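Local coordinates for putative branched-chain amino acid transport system substrate-binding protein (Rhodopseudomonas palustris, PDB 3TX6) that probably serves as the periplasmic solute-binding component of an ABC transporter, capturing aromatic acids such as 3-(4-hydroxyphenyl)pyruvic acid, at residues Ala270-Ala273 against Pro277-Arg280; Gly181-Leu186 against Gln207-Glu212; Ala84-Ala89 against Lys110-Met115; Glu323-Ala328 against Asp344-Ile349; Pro118-Gly123 against Phe152-Lys157. All coordinates share one frame; numbering follows the deposited sequence.

Contact 1. Residues Ala270-Ala273 against Pro277-Arg280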
# COMPACT_ATOMS: atom_id res chain seq x y z
N ALA A 270 7.11 -5.97 17.43
CA ALA A 270 6.46 -7.28 17.43
C ALA A 270 6.92 -8.11 16.21
O ALA A 270 7.31 -9.27 16.34
CB ALA A 270 4.95 -7.11 17.42
N TYR A 271 6.86 -7.51 15.02
CA TYR A 271 7.15 -8.22 13.79
C TYR A 271 8.63 -8.63 13.78
O TYR A 271 8.96 -9.76 13.41
CB TYR A 271 6.82 -7.34 12.56
CG TYR A 271 6.65 -8.16 11.29
CD1 TYR A 271 7.79 -8.65 10.60
CD2 TYR A 271 5.42 -8.55 10.83
CE1 TYR A 271 7.66 -9.44 9.47
CE2 TYR A 271 5.29 -9.33 9.73
CZ TYR A 271 6.42 -9.82 9.07
OH TYR A 271 6.27 -10.66 7.96
N GLU A 272 9.51 -7.70 14.15
CA GLU A 272 10.94 -7.98 14.10
C GLU A 272 11.39 -8.90 15.23
O GLU A 272 12.36 -9.61 15.06
CB GLU A 272 11.72 -6.65 14.04
CG GLU A 272 11.31 -5.88 12.77
CD GLU A 272 12.07 -4.59 12.54
OE1 GLU A 272 12.38 -3.89 13.53
OE2 GLU A 272 12.34 -4.27 11.34
N ALA A 273 10.69 -8.94 16.36
CA ALA A 273 10.99 -9.95 17.39
C ALA A 273 10.74 -11.38 16.87
O ALA A 273 11.56 -12.27 17.10
CB ALA A 273 10.23 -9.68 18.67
N PRO A 277 15.55 -8.77 12.82
CA PRO A 277 15.81 -7.40 12.55
C PRO A 277 15.63 -6.96 11.12
O PRO A 277 15.90 -7.71 10.16
CB PRO A 277 17.25 -7.23 13.02
CG PRO A 277 17.41 -8.27 14.09
CD PRO A 277 16.63 -9.43 13.56
N ASN A 278 15.13 -5.74 10.98
CA ASN A 278 14.85 -5.15 9.67
C ASN A 278 13.92 -5.93 8.75
O ASN A 278 13.93 -5.74 7.54
CB ASN A 278 16.12 -4.84 8.93
CG ASN A 278 16.63 -3.51 9.31
OD1 ASN A 278 17.71 -3.41 9.81
ND2 ASN A 278 15.79 -2.46 9.13
N SER A 279 13.05 -6.71 9.35
CA SER A 279 12.00 -7.37 8.61
C SER A 279 10.73 -6.53 8.49
O SER A 279 9.78 -6.98 7.88
CB SER A 279 11.65 -8.77 9.17
OG SER A 279 11.23 -8.71 10.51
N ARG A 280 10.74 -5.30 9.03
CA ARG A 280 9.60 -4.38 8.86
C ARG A 280 9.31 -4.19 7.37
O ARG A 280 10.20 -4.27 6.54
CB ARG A 280 9.96 -3.05 9.48
CG ARG A 280 11.14 -2.32 8.80
CD ARG A 280 11.64 -1.12 9.57
NE ARG A 280 12.14 -1.48 10.88
CZ ARG A 280 12.54 -0.59 11.80
NH1 ARG A 280 12.52 0.70 11.51
NH2 ARG A 280 12.96 -1.01 13.00
O HOH W 1 15.11 -3.95 13.26
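The tight connection between helix 261-275 and helix 282-304 of this periplasmic binding protein is braced by a salt bridge between Glu272 and Arg280. Glu272 sits in the last turns of the first helix. Arg280 lies in the loop that leads to the second. The guanidinium grips the carboxylate side-on with two nitrogens. Arg280 NE donates to Glu272 OE2 at 2.8 Å, almost straight at 173°. Arg280 NH2 donates to Glu272 OE1 at 3.0 Å. Both oxygens are met on their syn sides and lie close to the guanidinium plane. The two flat groups are nevertheless turned 35° apart. Arg280 CG stands between its own backbone N and carbonyl carbon (chi1 64°), and a bend at chi3 folds the chain back on the carboxylate. The backbone N of Arg280 also donates to Glu272 OE2, at 3.0 Å, on its anti side and from the same face of the carboxylate as NE. Glu272 OE1 also takes a weak bond from a water, which in turn accepts from the backbone N of Asn278. Beside this polar pair, Ser279 OG lies at the edge of the Tyr271 ring, 3.4 Å from CD1. The same hydroxyl is bonded to Gly276 O. Arg280 NH1 forms a salt bridge with Glu252 and a hydrogen bond to Met249 O. Glu272 thus holds both the backbone and the side chain of Arg280. With two carboxylates beside it, the guanidinium very probably keeps its positive charge, and its rotation is fixed by bonds to NE, NH1 and NH2.

Contact 2. Residues Gly181-Leu186 against Gln207-Glu212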
# COMPACT_ATOMS: atom_id res chain seq x y z
N GLY A 181 14.50 -4.83 -23.60
CA GLY A 181 14.14 -3.89 -24.65
C GLY A 181 13.72 -2.48 -24.17
O GLY A 181 14.14 -1.43 -24.72
N GLN A 182 12.90 -2.44 -23.13
CA GLN A 182 12.46 -1.18 -22.59
C GLN A 182 13.66 -0.42 -22.03
O GLN A 182 13.71 0.83 -22.14
CB GLN A 182 11.42 -1.41 -21.48
CG GLN A 182 10.15 -2.15 -21.93
CD GLN A 182 10.23 -3.66 -21.73
OE1 GLN A 182 11.34 -4.29 -21.79
NE2 GLN A 182 9.07 -4.26 -21.47
N VAL A 183 14.59 -1.15 -21.40
CA VAL A 183 15.78 -0.51 -20.81
C VAL A 183 16.67 0.03 -21.91
O VAL A 183 17.32 1.10 -21.74
CB VAL A 183 16.58 -1.47 -19.85
CG1 VAL A 183 18.02 -1.03 -19.67
CG2 VAL A 183 15.88 -1.55 -18.49
N LEU A 184 16.72 -0.69 -23.04
CA LEU A 184 17.51 -0.23 -24.20
C LEU A 184 17.02 1.14 -24.67
O LEU A 184 17.82 2.04 -24.90
CB LEU A 184 17.45 -1.24 -25.36
CG LEU A 184 18.34 -0.99 -26.58
CD1 LEU A 184 19.67 -1.71 -26.39
CD2 LEU A 184 17.69 -1.45 -27.87
N LYS A 185 15.70 1.31 -24.76
CA LYS A 185 15.14 2.60 -25.17
C LYS A 185 15.34 3.67 -24.12
O LYS A 185 15.72 4.77 -24.40
CB LYS A 185 13.66 2.46 -25.45
CG LYS A 185 13.39 1.48 -26.55
CD LYS A 185 11.96 1.58 -27.04
CE LYS A 185 11.75 0.75 -28.29
NZ LYS A 185 10.35 0.85 -28.78
N LEU A 186 15.04 3.36 -22.89
CA LEU A 186 15.28 4.28 -21.79
C LEU A 186 16.73 4.75 -21.70
O LEU A 186 16.96 5.95 -21.56
CB LEU A 186 14.85 3.64 -20.47
CG LEU A 186 13.35 3.55 -20.25
CD1 LEU A 186 13.11 2.59 -19.09
CD2 LEU A 186 12.73 4.90 -19.95
N GLN A 207 15.59 -1.89 -11.58
CA GLN A 207 16.68 -1.31 -10.83
C GLN A 207 18.02 -1.92 -11.25
O GLN A 207 18.97 -1.19 -11.59
CB GLN A 207 16.50 -1.53 -9.35
CG GLN A 207 17.43 -0.72 -8.48
CD GLN A 207 17.08 0.74 -8.39
OE1 GLN A 207 15.92 1.13 -8.48
NE2 GLN A 207 18.09 1.57 -8.09
N THR A 208 18.09 -3.24 -11.23
CA THR A 208 19.30 -4.01 -11.59
C THR A 208 19.62 -3.84 -13.06
O THR A 208 20.75 -3.55 -13.45
CB THR A 208 19.15 -5.52 -11.26
OG1 THR A 208 18.12 -6.15 -12.06
CG2 THR A 208 18.88 -5.71 -9.77
N SER A 209 18.59 -4.03 -13.88
CA SER A 209 18.77 -4.01 -15.31
C SER A 209 19.22 -2.56 -15.81
O SER A 209 20.15 -2.41 -16.63
CB SER A 209 17.45 -4.54 -15.90
OG SER A 209 17.38 -4.41 -17.29
N LEU A 210 18.65 -1.49 -15.28
CA LEU A 210 19.10 -0.16 -15.68
C LEU A 210 20.55 0.09 -15.26
O LEU A 210 21.36 0.62 -16.05
CB LEU A 210 18.18 0.93 -15.10
CG LEU A 210 16.82 1.14 -15.80
CD1 LEU A 210 15.85 1.84 -14.84
CD2 LEU A 210 16.98 1.90 -17.12
N ARG A 211 20.90 -0.24 -14.00
CA ARG A 211 22.28 0.03 -13.55
C ARG A 211 23.32 -0.78 -14.33
O ARG A 211 24.41 -0.27 -14.68
CB ARG A 211 22.44 -0.21 -12.04
CG ARG A 211 21.76 0.83 -11.15
CD ARG A 211 22.16 2.24 -11.54
NE ARG A 211 21.68 3.22 -10.60
CZ ARG A 211 21.35 4.48 -10.90
NH1 ARG A 211 20.91 5.29 -9.94
NH2 ARG A 211 21.54 4.96 -12.13
N GLU A 212 23.00 -2.03 -14.65
CA GLU A 212 23.92 -2.88 -15.44
C GLU A 212 24.06 -2.49 -16.92
O GLU A 212 25.02 -2.90 -17.62
CB GLU A 212 23.46 -4.33 -15.35
CG GLU A 212 23.52 -4.91 -13.95
CD GLU A 212 22.90 -6.29 -13.90
OE1 GLU A 212 22.88 -6.94 -14.97
OE2 GLU A 212 22.43 -6.71 -12.83
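Val183 is the first residue of 181-186 to meet helix 207-212. Its CB points at that helix, and its two methyls divide the work. Val183 CG2 approaches Ser209 OG at 3.4 Å and Leu210 CD2 at 3.9 Å. Val183 CG1 stands 4.0 Å from the backbone O of Ser209 and equally far from Leu210 CD2. The chi1 of 159° places CG1 anti to the backbone N and leaves CG2 anti to the carbonyl carbon, which turns both methyls to the partner helix. Arg213, further along helix 200-213, touches Val183 as well. An alanine at this position would take both methyls away and is likely to leave a gap beside Leu210 CD2 and Ser209 OG. The two helices belong to the second lobe of the periplasmic binding protein fold. Strand 193-197 of the lobe's central sheet runs between them in sequence, so they are successive helices of an alpha-beta-alpha unit. Their local axes come within 9.9 Å and cross at -47°, with Val183 and Leu210 the nearest pair of CA atoms. No hydrogen bond joins the segments. One turn further on, Leu186 adds a lighter touch. Its CB lies 4.3 Å from Leu210 CD2, and its side chain also rests on Ala168 of strand 165-172. Leu210 CD2 is thus met by both Val183 and Leu186. Leu210 CG is anti to its carbonyl carbon (chi1 -77°), which swings the branched end across to Val183. Ser209 also packs on Val179 in the loop before the first helix.

Contact 3. Residues Ala84-Ala89 against Lys110-Met115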
# COMPACT_ATOMS: atom_id res chain seq x y z
N ALA A 84 -11.31 -6.04 -7.53
CA ALA A 84 -12.28 -7.11 -7.41
C ALA A 84 -12.97 -7.15 -6.05
O ALA A 84 -14.20 -7.32 -5.97
CB ALA A 84 -11.65 -8.47 -7.74
N VAL A 85 -12.19 -7.03 -4.97
CA VAL A 85 -12.76 -7.02 -3.65
C VAL A 85 -13.72 -5.85 -3.50
O VAL A 85 -14.79 -5.99 -2.94
CB VAL A 85 -11.67 -7.00 -2.57
CG1 VAL A 85 -12.29 -6.88 -1.18
CG2 VAL A 85 -10.79 -8.28 -2.65
N SER A 86 -13.32 -4.68 -4.00
CA SER A 86 -14.16 -3.49 -3.93
C SER A 86 -15.48 -3.68 -4.66
O SER A 86 -16.54 -3.27 -4.13
CB SER A 86 -13.40 -2.23 -4.46
OG SER A 86 -14.18 -1.09 -4.33
N ASN A 87 -15.44 -4.34 -5.83
CA ASN A 87 -16.65 -4.66 -6.58
C ASN A 87 -17.61 -5.47 -5.72
O ASN A 87 -18.79 -5.15 -5.64
CB ASN A 87 -16.35 -5.43 -7.86
CG ASN A 87 -15.65 -4.58 -8.91
OD1 ASN A 87 -15.69 -3.34 -8.88
ND2 ASN A 87 -14.96 -5.26 -9.83
N VAL A 88 -17.08 -6.49 -5.05
CA VAL A 88 -17.90 -7.36 -4.22
C VAL A 88 -18.47 -6.59 -3.01
O VAL A 88 -19.67 -6.69 -2.70
CB VAL A 88 -17.13 -8.61 -3.78
CG1 VAL A 88 -17.97 -9.44 -2.78
CG2 VAL A 88 -16.77 -9.45 -5.00
N ALA A 89 -17.60 -5.83 -2.34
CA ALA A 89 -17.94 -5.09 -1.14
C ALA A 89 -19.06 -4.12 -1.41
O ALA A 89 -19.98 -3.98 -0.60
CB ALA A 89 -16.73 -4.37 -0.56
N LYS A 110 -18.51 4.24 -1.93
CA LYS A 110 -19.41 4.17 -0.79
C LYS A 110 -18.90 3.21 0.28
O LYS A 110 -18.91 3.55 1.42
CB LYS A 110 -20.81 3.77 -1.21
CG LYS A 110 -21.79 3.82 -0.05
CD LYS A 110 -23.24 3.69 -0.48
CE LYS A 110 -24.17 3.58 0.73
NZ LYS A 110 -25.64 3.56 0.48
N TRP A 111 -18.45 2.01 -0.13
CA TRP A 111 -18.08 0.96 0.84
C TRP A 111 -16.60 0.72 0.99
O TRP A 111 -16.23 -0.00 1.89
CB TRP A 111 -18.83 -0.32 0.55
CG TRP A 111 -20.29 -0.16 0.78
CD1 TRP A 111 -21.27 0.10 -0.17
CD2 TRP A 111 -20.98 -0.21 2.05
NE1 TRP A 111 -22.49 0.19 0.45
CE2 TRP A 111 -22.37 0.05 1.79
CE3 TRP A 111 -20.56 -0.42 3.36
CZ2 TRP A 111 -23.32 0.06 2.80
CZ3 TRP A 111 -21.53 -0.41 4.38
CH2 TRP A 111 -22.88 -0.15 4.10
N SER A 112 -15.75 1.34 0.15
CA SER A 112 -14.30 1.12 0.21
C SER A 112 -13.54 2.35 0.69
O SER A 112 -13.81 3.46 0.26
CB SER A 112 -13.72 0.73 -1.16
OG SER A 112 -14.24 -0.52 -1.62
N VAL A 113 -12.58 2.09 1.57
CA VAL A 113 -11.51 3.01 1.89
C VAL A 113 -10.18 2.28 1.63
O VAL A 113 -10.16 1.06 1.49
CB VAL A 113 -11.56 3.49 3.35
CG1 VAL A 113 -12.82 4.32 3.59
CG2 VAL A 113 -11.44 2.36 4.37
N ALA A 114 -9.09 3.03 1.63
CA ALA A 114 -7.75 2.45 1.37
C ALA A 114 -6.73 2.80 2.45
O ALA A 114 -6.65 3.94 2.85
CB ALA A 114 -7.25 2.85 0.01
N MSE A 115 -5.94 1.83 2.84
CA MSE A 115 -4.83 2.07 3.75
C MSE A 115 -3.58 2.61 3.06
O MSE A 115 -2.93 3.51 3.58
CB MSE A 115 -4.54 0.82 4.57
CG MSE A 115 -5.81 0.34 5.30
SE MSE A 115 -6.73 1.75 6.38
CE MSE A 115 -5.30 1.85 7.68
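Helix 84-89 passes the edge strand 112-114 with the CA atoms of Ser86 and Ser112 6.2 Å apart and those of Ala89 and Trp111 6.4 Å apart. The bond across the contact joins two serine hydroxyls. Ser86 OG and Ser112 OG are 2.8 Å apart, and either could be the donor. Ser86 OG is anti to its backbone N (chi1 -177°), which carries it off the helix to the strand. Ser112 OG is anti to its carbonyl carbon, and it comes within 3.4 Å of Ser86 CB. The pair is buried. Ser112 OG has further partners in His96 ND1 and, weakly, Asn90 ND2, so a small polar network ties the helix to two strands. Here the first lobe of the periplasmic binding protein fold has helix 79-92 lying on its central sheet. Strand 112-114 is an outermost strand of that sheet, next to 96-98. Ala89 contributes mainly through its backbone: its O is 4.0 Å from Trp111 CB and 4.1 Å from CG. The indole itself leads away, toward Gln310, Glu314 and Arg317 of helix 310-322. The backbone N of Trp111 is bonded to Asn90 OD1.

Contact 4. Residues Glu323-Ala328 against Asp344-Ile349. With SO4 (sulfate ion), chain B.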
# COMPACT_ATOMS: atom_id res chain seq x y z
N GLU A 323 -15.24 9.63 12.56
CA GLU A 323 -14.08 9.55 13.44
C GLU A 323 -12.86 10.13 12.72
O GLU A 323 -12.37 9.57 11.76
CB GLU A 323 -13.81 8.11 13.84
CG GLU A 323 -14.84 7.51 14.77
CD GLU A 323 -14.81 8.15 16.15
OE1 GLU A 323 -13.72 8.13 16.79
OE2 GLU A 323 -15.88 8.64 16.62
N LYS A 324 -12.32 11.21 13.26
CA LYS A 324 -11.25 11.95 12.60
C LYS A 324 -9.89 11.70 13.24
O LYS A 324 -9.80 11.40 14.43
CB LYS A 324 -11.54 13.45 12.62
CG LYS A 324 -12.79 13.87 11.83
CD LYS A 324 -12.75 13.53 10.36
CE LYS A 324 -14.07 13.89 9.66
NZ LYS A 324 -14.10 13.48 8.25
N ASP A 325 -8.83 11.83 12.45
CA ASP A 325 -7.43 11.74 12.95
C ASP A 325 -7.18 10.38 13.62
O ASP A 325 -6.81 10.28 14.80
CB ASP A 325 -7.08 12.93 13.85
CG ASP A 325 -7.10 14.24 13.11
OD1 ASP A 325 -6.35 14.37 12.13
OD2 ASP A 325 -7.88 15.14 13.47
N ILE A 326 -7.40 9.33 12.84
CA ILE A 326 -7.15 7.95 13.30
C ILE A 326 -5.64 7.67 13.12
O ILE A 326 -5.14 7.55 12.01
CB ILE A 326 -7.99 6.93 12.50
CG1 ILE A 326 -9.46 7.21 12.63
CG2 ILE A 326 -7.64 5.50 12.96
CD1 ILE A 326 -10.38 6.36 11.75
N ALA A 327 -4.94 7.54 14.25
CA ALA A 327 -3.50 7.37 14.25
C ALA A 327 -3.12 5.94 13.94
O ALA A 327 -3.64 5.02 14.54
CB ALA A 327 -2.87 7.87 15.54
N ALA A 328 -2.23 5.75 12.97
CA ALA A 328 -1.74 4.40 12.62
C ALA A 328 -0.27 4.48 12.23
O ALA A 328 0.33 5.57 12.23
CB ALA A 328 -2.59 3.77 11.50
N ASP A 344 -2.44 12.71 4.64
CA ASP A 344 -1.71 13.94 4.39
C ASP A 344 -0.20 13.68 4.48
O ASP A 344 0.25 12.53 4.39
CB ASP A 344 -2.24 15.06 5.29
CG ASP A 344 -1.91 14.89 6.80
OD1 ASP A 344 -1.05 14.10 7.19
OD2 ASP A 344 -2.51 15.64 7.62
N ASP A 345 0.58 14.74 4.61
CA ASP A 345 2.04 14.64 4.68
C ASP A 345 2.60 13.76 5.78
O ASP A 345 3.73 13.27 5.65
CB ASP A 345 2.67 16.05 4.83
CG ASP A 345 2.65 16.83 3.54
OD1 ASP A 345 2.11 16.32 2.54
OD2 ASP A 345 3.20 17.95 3.52
N ARG A 346 1.84 13.56 6.85
CA ARG A 346 2.27 12.67 7.91
C ARG A 346 2.35 11.20 7.43
O ARG A 346 2.91 10.39 8.16
CB ARG A 346 1.36 12.81 9.15
CG ARG A 346 1.44 14.20 9.84
CD ARG A 346 0.35 14.36 10.88
NE ARG A 346 -0.97 14.46 10.27
CZ ARG A 346 -2.11 14.59 10.94
NH1 ARG A 346 -3.24 14.67 10.26
NH2 ARG A 346 -2.13 14.67 12.27
N SER A 347 1.84 10.89 6.23
CA SER A 347 1.78 9.53 5.74
C SER A 347 2.94 9.12 4.87
O SER A 347 2.94 8.02 4.35
CB SER A 347 0.50 9.26 4.94
OG SER A 347 0.49 9.92 3.65
N ARG A 348 3.94 9.96 4.71
CA ARG A 348 5.08 9.57 3.91
C ARG A 348 6.41 10.17 4.32
O ARG A 348 6.49 11.24 4.86
CB ARG A 348 4.85 9.86 2.46
CG ARG A 348 5.16 11.27 2.00
CD ARG A 348 4.24 12.35 2.53
NE ARG A 348 4.71 13.65 2.07
CZ ARG A 348 5.75 14.33 2.54
NH1 ARG A 348 6.45 13.93 3.59
NH2 ARG A 348 6.02 15.50 2.01
N ILE A 349 7.42 9.40 4.02
CA ILE A 349 8.80 9.84 4.14
C ILE A 349 9.48 9.44 2.87
O ILE A 349 8.94 8.67 2.06
CB ILE A 349 9.52 9.21 5.34
CG1 ILE A 349 9.62 7.66 5.21
CG2 ILE A 349 8.83 9.59 6.64
CD1 ILE A 349 10.43 7.02 6.33
S SO4 B . 9.00 16.55 3.87
O1 SO4 B . 9.23 16.87 2.43
O2 SO4 B . 9.27 15.11 4.13
O3 SO4 B . 9.91 17.37 4.70
O4 SO4 B . 7.60 16.88 4.23
O HOH W 2 -4.50 16.41 12.21
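The Arg346 guanidinium has carboxylates at its edge, near its plane: Asp325 OD1 across the contact and Asp344 within its own segment. These three residues form a salt-bridge network on the surface. It links the start of the small hairpin of strands 326-328 and 331-333 to the turn that leads into strand 349-354. The link to Asp325 is a long salt bridge, 3.6 Å from OD1 to Arg346 NH1. The two side chains cross at about a right angle, with their flat groups 67° apart. A water reinforces the link, donating to Asp325 OD1 and accepting weakly from Arg346 NH1. Asp344 is held more closely. Arg346 NE donates to Asp344 OD1 at 3.1 Å, nearly straight (173°), using the oxygen's syn lone pair. Arg346 NH1 donates to Asp344 OD2 at 2.9 Å, tilted from the guanidinium plane. The backbone N of Arg346 also bonds to Asp344 OD1, which makes an Asx turn. A bend at chi3 of -69° brings the guanidinium back to that carboxylate. On the other segment, Asp325 and Ile326 both face Tyr333 in a G1 beta bulge. Arg348 has Asp345 CG over one face, offset toward the rim, and a sulfate, probably from the crystallisation liquor, at its edge. Arg348 NH1 donates to sulfate O2 at 3.1 Å, and NH2 to sulfate O4 at 3.1 Å.

Contact 5. Residues Pro118-Gly123 against Phe152-Lys157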
# COMPACT_ATOMS: atom_id res chain seq x y z
N PRO A 118 -2.20 7.27 -1.27
CA PRO A 118 -2.60 7.50 -2.64
C PRO A 118 -1.44 7.89 -3.50
O PRO A 118 -0.48 8.52 -3.03
CB PRO A 118 -3.64 8.62 -2.52
CG PRO A 118 -3.29 9.36 -1.30
CD PRO A 118 -2.70 8.31 -0.36
N ILE A 119 -1.47 7.45 -4.74
CA ILE A 119 -0.38 7.73 -5.65
C ILE A 119 0.04 9.21 -5.69
O ILE A 119 1.23 9.45 -5.65
CB ILE A 119 -0.66 7.16 -7.05
CG1 ILE A 119 -0.24 5.69 -7.16
CG2 ILE A 119 0.06 7.94 -8.17
CD1 ILE A 119 -0.91 4.77 -6.19
N PRO A 120 -0.90 10.18 -5.69
CA PRO A 120 -0.42 11.58 -5.79
C PRO A 120 0.41 12.04 -4.61
O PRO A 120 1.28 12.88 -4.81
CB PRO A 120 -1.70 12.40 -6.00
CG PRO A 120 -2.57 11.42 -6.75
CD PRO A 120 -2.32 10.09 -6.07
N ILE A 121 0.17 11.51 -3.42
CA ILE A 121 0.98 11.88 -2.27
C ILE A 121 2.40 11.35 -2.46
O ILE A 121 3.39 12.04 -2.20
CB ILE A 121 0.34 11.45 -0.93
CG1 ILE A 121 -0.93 12.28 -0.60
CG2 ILE A 121 1.36 11.41 0.20
CD1 ILE A 121 -1.66 11.88 0.71
N MSE A 122 2.52 10.13 -2.98
CA MSE A 122 3.82 9.52 -3.19
C MSE A 122 4.54 10.12 -4.37
O MSE A 122 5.76 10.37 -4.31
CB MSE A 122 3.65 7.97 -3.23
CG MSE A 122 2.97 7.42 -1.95
SE MSE A 122 3.69 8.15 -0.33
CE MSE A 122 4.26 6.52 0.60
N GLY A 123 3.82 10.38 -5.46
CA GLY A 123 4.42 11.07 -6.56
C GLY A 123 5.01 12.43 -6.15
O GLY A 123 6.18 12.75 -6.47
N PHE A 152 1.83 6.44 -14.00
CA PHE A 152 2.13 7.23 -15.20
C PHE A 152 1.27 8.47 -15.29
O PHE A 152 1.79 9.53 -15.59
CB PHE A 152 2.04 6.43 -16.50
CG PHE A 152 2.43 7.24 -17.69
CD1 PHE A 152 3.75 7.67 -17.86
CD2 PHE A 152 1.50 7.58 -18.64
CE1 PHE A 152 4.11 8.44 -18.94
CE2 PHE A 152 1.86 8.33 -19.74
CZ PHE A 152 3.16 8.75 -19.89
N ASN A 153 -0.02 8.35 -15.06
CA ASN A 153 -0.89 9.49 -15.17
C ASN A 153 -0.49 10.60 -14.19
O ASN A 153 -0.58 11.80 -14.51
CB ASN A 153 -2.33 9.10 -14.94
CG ASN A 153 -2.89 8.24 -16.03
OD1 ASN A 153 -2.31 8.11 -17.11
ND2 ASN A 153 -4.06 7.67 -15.76
N ASP A 154 -0.06 10.19 -13.00
CA ASP A 154 0.37 11.14 -11.99
C ASP A 154 1.68 11.83 -12.43
O ASP A 154 1.84 13.05 -12.24
CB ASP A 154 0.56 10.44 -10.63
CG ASP A 154 0.96 11.40 -9.53
OD1 ASP A 154 0.09 12.21 -9.15
OD2 ASP A 154 2.16 11.39 -9.08
N LEU A 155 2.61 11.08 -13.02
CA LEU A 155 3.85 11.68 -13.52
C LEU A 155 3.53 12.74 -14.58
O LEU A 155 4.12 13.82 -14.61
CB LEU A 155 4.78 10.61 -14.10
CG LEU A 155 6.12 11.02 -14.68
CD1 LEU A 155 7.05 11.65 -13.67
CD2 LEU A 155 6.81 9.82 -15.37
N LYS A 156 2.55 12.44 -15.42
CA LYS A 156 2.21 13.31 -16.54
C LYS A 156 1.49 14.54 -15.99
O LYS A 156 1.80 15.66 -16.39
CB LYS A 156 1.29 12.55 -17.48
CG LYS A 156 1.36 12.89 -18.96
CD LYS A 156 0.65 11.78 -19.73
CE LYS A 156 -0.87 11.81 -19.54
NZ LYS A 156 -1.56 10.49 -19.43
N LYS A 157 0.57 14.35 -15.04
CA LYS A 157 -0.26 15.47 -14.60
C LYS A 157 0.48 16.33 -13.56
O LYS A 157 0.73 17.52 -13.76
CB LYS A 157 -1.61 14.97 -14.09
CG LYS A 157 -2.51 16.05 -13.47
CD LYS A 157 -3.83 15.45 -12.96
CE LYS A 157 -4.70 16.51 -12.27
NZ LYS A 157 -5.92 15.98 -11.60
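Asp154 carries this contact from the helix 152-157 side, touching Ile119, Pro120 and Gly123. Its CB lies 3.5 Å from Ile119 CG2. Asp154 OD1 rests against Pro120, 3.5 Å from CA and 3.6 Å from CB. Asp154 OD2 reaches Gly123 CA at 3.4 Å, where the glycine has no side chain. With CG anti to the backbone N (chi1 -178°), the carboxylate extends straight across to the first helix. No hydrogen bond joins the two segments directly. The polar partners lie just beyond: Tyr127 OH bonds to Asp154 OD2, and Gln158 NE2 to Asp154 OD1. Gln158 NE2 also bonds to Pro120 O, so it spans both helices. A leucine in place of Asp154 would probably leave Tyr127 OH and Gln158 NE2 without their carboxylate partner. Further out, Trp151 packs on Ile119 and Met122, while Leu155 sits on strand 137-143. The local axes approach to 9.7 Å and cross at -55°. This is packing of the two helices that precede and follow strand 137-143 in the chain, in the second lobe, and the side chain of Ile119 is about 6 Å from the bound 3-(4-hydroxyphenyl)pyruvic acid in the cleft typical of periplasmic binding proteins.

Overall arrangement
From the N terminus, contact 3 comes first. It closes a loop of 20 residues in the first lobe, between helix 79-92 and strand 112-114. The chain then runs directly into helix 119-130 and the second lobe. There contact 5 closes a longer loop through strand 137-143, and contact 2 joins the next two helices. Contact 1 closes the shortest loop, between helix 261-275 and the loop that leads into helix 282-304. Contact 4 is last, tying the small hairpin to the approach to strand 349-354. All five lie in series; none nest or cross. Contacts 4 and 5 touch, where Arg348 CB packs 3.5 Å from Met122 SE. Contacts 2 and 3 lie far apart, with centres 36 Å from each other.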